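Local coordinates for protein cytochrome c, putative (PDB 1SP3) that carries eight c-type hemes and probably works as a respiratory oxidoreductase that reduces tetrathionate, at residues 250-255 with 273-278; 60-65 with 390-395. All blocks are in the same frame, centred on the assembly; numbering follows the deposited sequence.

Contact 1 (250-255 with 273-278) and contact 2 (60-65 with 390-395) both reach the same large mixed sheet, contact 2 through strand 387-397 with a loop packed on it; their centres are about 13 Å apart, on the same side of the chain's centre. Loop 60-65 joins them: W252 NE1 of contact 1 is 2.9 Å from F63 O, a probable hydrogen bond, and W250 CE3 packs 3.5 Å from F63 CA. The same indole reaches C64, with W250 CH2 3.9 Å from C64 SG. Contact 2 lines a heme c pocket directly, through N61, C64, V65 and M394, whereas contact 1 stands one layer behind, the W250 side chain being about 8 Å from a bound heme.

Contact 1 (250-255 with 273-278); sequences WDWSTA and KKKGNF
W250 is wedged between F278 on one side and W252 on the other, and a third residue, K275, holds its rim. Its CG is anti to the backbone N (chi1 -169°), beside the carbonyl carbon. The indole takes the edge of the F278 ring against one face, a T-shaped pair whose planes stand at 88°. F278 CE2 makes the approach, 3.5 Å from W250 CE2; K247 adds cation-pi contacts to both rings. Over the opposite face lies W252 NE1, whose hydrogen bond goes to F63 O; in return W250 NE1 sits over the centre of the W252 ring. W250 NE1 donates to K275 O at 2.8 Å, from above that carbonyl's plane, while the methylenes of K275, crossing the indole obliquely, put K275 CG 3.6 Å from W250 CZ2. Two backbone bonds pair D251 with N277 in the antiparallel sheet, and G276 presses its CA to 3.0 Å from D251 O; a CB there would collide with this oxygen. Opposite Q272 the strand takes two residues, K275 and G276, for one: a classic beta bulge. D251 OD1 accepts from S253 N, two residues on, in an Asx turn. A255 meanwhile brings CB to 3.4 Å from K273 O. The buried indole N-H of W250 is thus satisfied by a bulge carbonyl while F278 and W252 cover its two faces, which would hold the ring's orientation.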
# COMPACT_ATOMS: atom_id res chain seq x y z
N TRP A 250 9.82 -2.66 11.94
CA TRP A 250 11.09 -2.52 11.22
C TRP A 250 11.90 -1.41 11.97
O TRP A 250 11.67 -0.19 11.79
CB TRP A 250 10.85 -2.08 9.77
CG TRP A 250 12.05 -2.15 8.88
CD1 TRP A 250 13.41 -1.98 9.23
CD2 TRP A 250 12.02 -2.35 7.45
NE1 TRP A 250 14.17 -2.06 8.08
CE2 TRP A 250 13.35 -2.29 6.99
CE3 TRP A 250 11.00 -2.55 6.53
CZ2 TRP A 250 13.68 -2.47 5.66
CZ3 TRP A 250 11.32 -2.74 5.21
CH2 TRP A 250 12.65 -2.68 4.78
N ASP A 251 12.90 -1.88 12.74
CA ASP A 251 13.86 -1.05 13.41
C ASP A 251 15.15 -0.97 12.59
O ASP A 251 16.01 -1.93 12.60
CB ASP A 251 14.15 -1.69 14.78
CG ASP A 251 15.03 -0.82 15.67
OD1 ASP A 251 15.58 0.21 15.19
OD2 ASP A 251 15.17 -1.10 16.89
N TRP A 252 15.30 0.15 11.90
CA TRP A 252 16.48 0.45 11.07
C TRP A 252 17.73 0.79 11.94
O TRP A 252 18.82 0.73 11.48
CB TRP A 252 16.21 1.66 10.19
CG TRP A 252 15.47 1.44 8.89
CD1 TRP A 252 14.14 1.69 8.65
CD2 TRP A 252 16.01 0.95 7.65
NE1 TRP A 252 13.83 1.39 7.35
CE2 TRP A 252 14.96 0.93 6.71
CE3 TRP A 252 17.29 0.56 7.22
CZ2 TRP A 252 15.15 0.54 5.35
CZ3 TRP A 252 17.46 0.11 5.92
CH2 TRP A 252 16.40 0.13 4.98
N SER A 253 17.54 1.14 13.20
CA SER A 253 18.64 1.64 14.05
C SER A 253 19.72 0.62 14.28
O SER A 253 20.89 0.97 14.40
CB SER A 253 18.10 2.18 15.40
OG SER A 253 17.59 1.10 16.17
N THR A 254 19.32 -0.64 14.36
CA THR A 254 20.24 -1.72 14.51
C THR A 254 20.95 -2.20 13.22
O THR A 254 21.77 -3.13 13.28
CB THR A 254 19.50 -2.91 15.17
OG1 THR A 254 18.40 -3.31 14.33
CG2 THR A 254 18.88 -2.52 16.55
N ALA A 255 20.64 -1.60 12.07
CA ALA A 255 21.28 -2.09 10.81
C ALA A 255 22.80 -1.91 10.90
O ALA A 255 23.27 -1.01 11.65
CB ALA A 255 20.77 -1.33 9.57
N LYS A 273 21.65 -7.38 8.40
CA LYS A 273 22.64 -6.34 8.51
C LYS A 273 22.17 -5.15 7.70
O LYS A 273 22.28 -4.01 8.13
CB LYS A 273 23.99 -6.80 7.98
CG LYS A 273 25.11 -5.74 8.05
CD LYS A 273 26.40 -6.30 7.49
CE LYS A 273 27.22 -5.17 6.92
NZ LYS A 273 28.65 -5.55 6.95
N LYS A 274 21.65 -5.44 6.51
CA LYS A 274 21.27 -4.37 5.57
C LYS A 274 20.03 -3.57 6.00
O LYS A 274 19.81 -2.46 5.52
CB LYS A 274 20.93 -4.98 4.19
CG LYS A 274 22.06 -5.37 3.26
CD LYS A 274 21.35 -5.76 1.90
CE LYS A 274 22.20 -6.59 0.94
NZ LYS A 274 23.43 -5.86 0.50
N LYS A 275 19.19 -4.13 6.86
CA LYS A 275 17.93 -3.47 7.19
C LYS A 275 17.58 -3.25 8.66
O LYS A 275 16.77 -2.45 8.92
CB LYS A 275 16.78 -4.26 6.53
CG LYS A 275 16.81 -4.21 4.96
CD LYS A 275 15.78 -5.19 4.33
CE LYS A 275 16.10 -5.49 2.81
NZ LYS A 275 15.03 -6.26 2.07
N GLY A 276 18.09 -4.02 9.60
CA GLY A 276 17.79 -3.80 11.03
C GLY A 276 16.96 -4.95 11.58
O GLY A 276 17.09 -6.03 11.10
N ASN A 277 16.16 -4.74 12.63
CA ASN A 277 15.36 -5.82 13.21
C ASN A 277 13.94 -5.78 12.75
O ASN A 277 13.39 -4.67 12.57
CB ASN A 277 15.32 -5.73 14.73
CG ASN A 277 16.57 -6.34 15.35
OD1 ASN A 277 16.62 -7.52 15.58
ND2 ASN A 277 17.63 -5.55 15.47
N PHE A 278 13.35 -6.98 12.58
CA PHE A 278 11.94 -7.18 12.22
C PHE A 278 11.15 -8.01 13.25
O PHE A 278 11.71 -8.82 14.03
CB PHE A 278 11.87 -7.96 10.92
CG PHE A 278 12.67 -7.39 9.79
CD1 PHE A 278 13.49 -8.24 9.03
CD2 PHE A 278 12.60 -6.07 9.44
CE1 PHE A 278 14.23 -7.71 7.97
CE2 PHE A 278 13.31 -5.54 8.41
CZ PHE A 278 14.12 -6.35 7.65

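Contact 2 (60-65 with 390-395); sequences INNFCV and AATEMW. With HEC (heme c), chain D; SCN (thiocyanate ion), chain B.
N62 reaches from its loop to the strand and gives the amide of its side chain to T392. The bond from N62 ND2 to T392 OG1 is 2.9 Å long and fairly straight (159°); the hydroxyl oxygen accepts, and lies in the plane of the amide. The two side chains slide past each other in opposite directions, which also brings T392 OG1 to 3.2 Å from N62 CB. At the other end of the amide, OD1 pairs with H332 ND1, so both ends of this buried group are satisfied and its rotation is fixed. M394, one strand position beyond E393 and on the same side as T392, covers N62 with its CB and then runs on, extended, alongside N61. M394 CG is anti to the backbone N (chi1 -174°); M394 SD comes 3.5 Å from N61 CB, and M394 CE 3.7 Å from heme CBA, on a propionate. N61 thus lies between M394 and the heme: N61 ND2 donates to propionate O1A at 2.7 Å and, weakly, to the nitrogen of a thiocyanate whose sulfur sits on the iron. N61 OD1 takes F63 N and V65 N (2.7 Å for the latter) from opposite faces of the amide plane, the first closing an Asx turn. An alanine here would probably leave the propionate without this amide donor, the F63 and V65 amides without their common acceptor, and the turn less firmly held. K153 and W396 also hydrogen-bond to this heme. Together loop and strand form one wall of a heme c pocket in a multiheme cytochrome, beside an iron that can take a small, probably crystallisation-derived, anion.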
# COMPACT_ATOMS: atom_id res chain seq x y z
N ILE A 60 6.36 9.35 2.33
CA ILE A 60 7.37 8.77 3.25
C ILE A 60 6.69 7.65 4.07
O ILE A 60 5.59 7.88 4.64
CB ILE A 60 7.94 9.91 4.14
CG1 ILE A 60 8.76 10.82 3.21
CG2 ILE A 60 8.92 9.42 5.22
CD1 ILE A 60 9.45 12.05 3.93
N ASN A 61 7.32 6.46 4.12
CA ASN A 61 6.78 5.35 4.94
C ASN A 61 7.83 4.83 5.87
O ASN A 61 8.97 5.36 5.89
CB ASN A 61 6.11 4.25 4.08
CG ASN A 61 7.13 3.36 3.31
OD1 ASN A 61 8.34 3.28 3.66
ND2 ASN A 61 6.62 2.61 2.30
N ASN A 62 7.48 3.87 6.74
CA ASN A 62 8.47 3.30 7.67
C ASN A 62 8.96 1.88 7.24
O ASN A 62 9.40 1.04 8.06
CB ASN A 62 8.03 3.35 9.14
CG ASN A 62 6.68 2.63 9.43
OD1 ASN A 62 6.15 1.91 8.56
ND2 ASN A 62 6.11 2.87 10.63
N PHE A 63 8.87 1.62 5.94
CA PHE A 63 9.41 0.37 5.36
C PHE A 63 10.71 0.81 4.67
O PHE A 63 11.68 1.22 5.37
CB PHE A 63 8.40 -0.21 4.37
CG PHE A 63 7.28 -1.00 5.03
CD1 PHE A 63 6.02 -0.42 5.22
CD2 PHE A 63 7.49 -2.30 5.46
CE1 PHE A 63 5.02 -1.13 5.85
CE2 PHE A 63 6.50 -3.02 6.06
CZ PHE A 63 5.26 -2.46 6.25
N CYS A 64 10.68 0.92 3.33
CA CYS A 64 11.83 1.43 2.58
C CYS A 64 11.98 2.93 2.60
O CYS A 64 12.98 3.46 2.08
CB CYS A 64 11.89 0.79 1.15
SG CYS A 64 12.26 -1.07 1.21
N VAL A 65 10.99 3.63 3.16
CA VAL A 65 11.11 5.09 3.38
C VAL A 65 10.67 5.92 2.17
O VAL A 65 9.65 6.61 2.22
CB VAL A 65 12.51 5.54 3.88
CG1 VAL A 65 12.49 7.05 4.26
CG2 VAL A 65 12.93 4.73 5.13
N ALA A 390 14.53 7.73 14.98
CA ALA A 390 13.31 7.99 15.76
C ALA A 390 12.16 7.05 15.48
O ALA A 390 12.02 6.56 14.35
CB ALA A 390 12.85 9.44 15.56
N ALA A 391 11.26 6.88 16.46
CA ALA A 391 10.15 5.91 16.38
C ALA A 391 9.00 6.42 15.58
O ALA A 391 8.76 7.63 15.59
CB ALA A 391 9.70 5.40 17.77
N THR A 392 8.34 5.50 14.83
CA THR A 392 7.21 5.86 13.98
C THR A 392 6.16 4.82 14.03
O THR A 392 6.40 3.73 14.50
CB THR A 392 7.60 5.93 12.48
OG1 THR A 392 7.94 4.61 12.05
CG2 THR A 392 8.91 6.82 12.24
N GLU A 393 4.95 5.19 13.58
CA GLU A 393 3.89 4.24 13.32
C GLU A 393 3.24 4.68 12.06
O GLU A 393 3.24 5.90 11.71
CB GLU A 393 2.92 4.10 14.51
CG GLU A 393 1.79 5.14 14.67
CD GLU A 393 0.91 4.78 15.87
OE1 GLU A 393 1.38 4.00 16.72
OE2 GLU A 393 -0.25 5.18 15.94
N MET A 394 2.66 3.72 11.34
CA MET A 394 1.97 4.03 10.08
C MET A 394 0.72 3.15 9.94
O MET A 394 0.75 1.99 10.28
CB MET A 394 2.89 3.77 8.93
CG MET A 394 2.25 4.24 7.59
SD MET A 394 3.61 4.73 6.49
CE MET A 394 2.58 4.98 4.89
N TRP A 395 -0.37 3.73 9.43
CA TRP A 395 -1.74 3.14 9.39
C TRP A 395 -2.12 2.86 7.96
O TRP A 395 -1.92 3.71 7.12
CB TRP A 395 -2.76 4.09 10.00
CG TRP A 395 -2.56 4.18 11.48
CD1 TRP A 395 -1.45 4.67 12.12
CD2 TRP A 395 -3.41 3.64 12.52
NE1 TRP A 395 -1.56 4.51 13.47
CE2 TRP A 395 -2.76 3.90 13.76
CE3 TRP A 395 -4.67 3.01 12.53
CZ2 TRP A 395 -3.28 3.51 15.00
CZ3 TRP A 395 -5.26 2.69 13.75
CH2 TRP A 395 -4.55 2.91 14.98
FE HEC D . 6.19 0.59 -2.90
CHA HEC D . 3.21 2.26 -2.10
CHB HEC D . 7.98 3.03 -1.23
CHC HEC D . 9.14 -0.84 -3.87
CHD HEC D . 4.49 -1.93 -4.40
NA HEC D . 5.70 2.35 -1.80
C1A HEC D . 4.40 2.85 -1.60
C2A HEC D . 4.52 4.07 -0.81
C3A HEC D . 5.85 4.30 -0.56
C4A HEC D . 6.60 3.21 -1.19
CMA HEC D . 6.42 5.53 0.27
CAA HEC D . 3.31 4.94 -0.30
CBA HEC D . 3.04 4.69 1.21
CGA HEC D . 2.93 3.17 1.51
O1A HEC D . 3.92 2.60 2.06
O2A HEC D . 1.91 2.42 1.19
NB HEC D . 8.19 0.98 -2.63
C1B HEC D . 8.69 2.10 -1.93
C2B HEC D . 10.13 2.12 -2.03
C3B HEC D . 10.45 1.01 -2.75
C4B HEC D . 9.22 0.31 -3.13
CMB HEC D . 11.03 3.21 -1.36
CAB HEC D . 11.86 0.52 -3.19
CBB HEC D . 12.97 0.67 -2.38
NC HEC D . 6.75 -1.18 -3.96
C1C HEC D . 8.03 -1.55 -4.24
C2C HEC D . 7.99 -2.80 -4.96
C3C HEC D . 6.66 -3.14 -5.10
C4C HEC D . 5.87 -2.08 -4.47
CMC HEC D . 9.28 -3.51 -5.45
CAC HEC D . 6.05 -4.41 -5.81
CBC HEC D . 6.33 -5.73 -5.48
ND HEC D . 4.13 0.20 -3.18
C1D HEC D . 3.73 -0.87 -3.95
C2D HEC D . 2.27 -0.69 -4.14
C3D HEC D . 1.85 0.61 -3.44
C4D HEC D . 3.08 1.10 -2.87
CMD HEC D . 1.34 -1.62 -4.92
CAD HEC D . 0.40 1.22 -3.30
CBD HEC D . -0.21 0.63 -2.03
CGD HEC D . -1.72 0.94 -1.85
O1D HEC D . -2.35 0.06 -1.22
O2D HEC D . -2.36 2.00 -2.24
S SCN B . 5.94 -0.60 -0.86
C SCN B . 7.22 -0.26 0.15
N SCN B . 8.16 0.03 0.79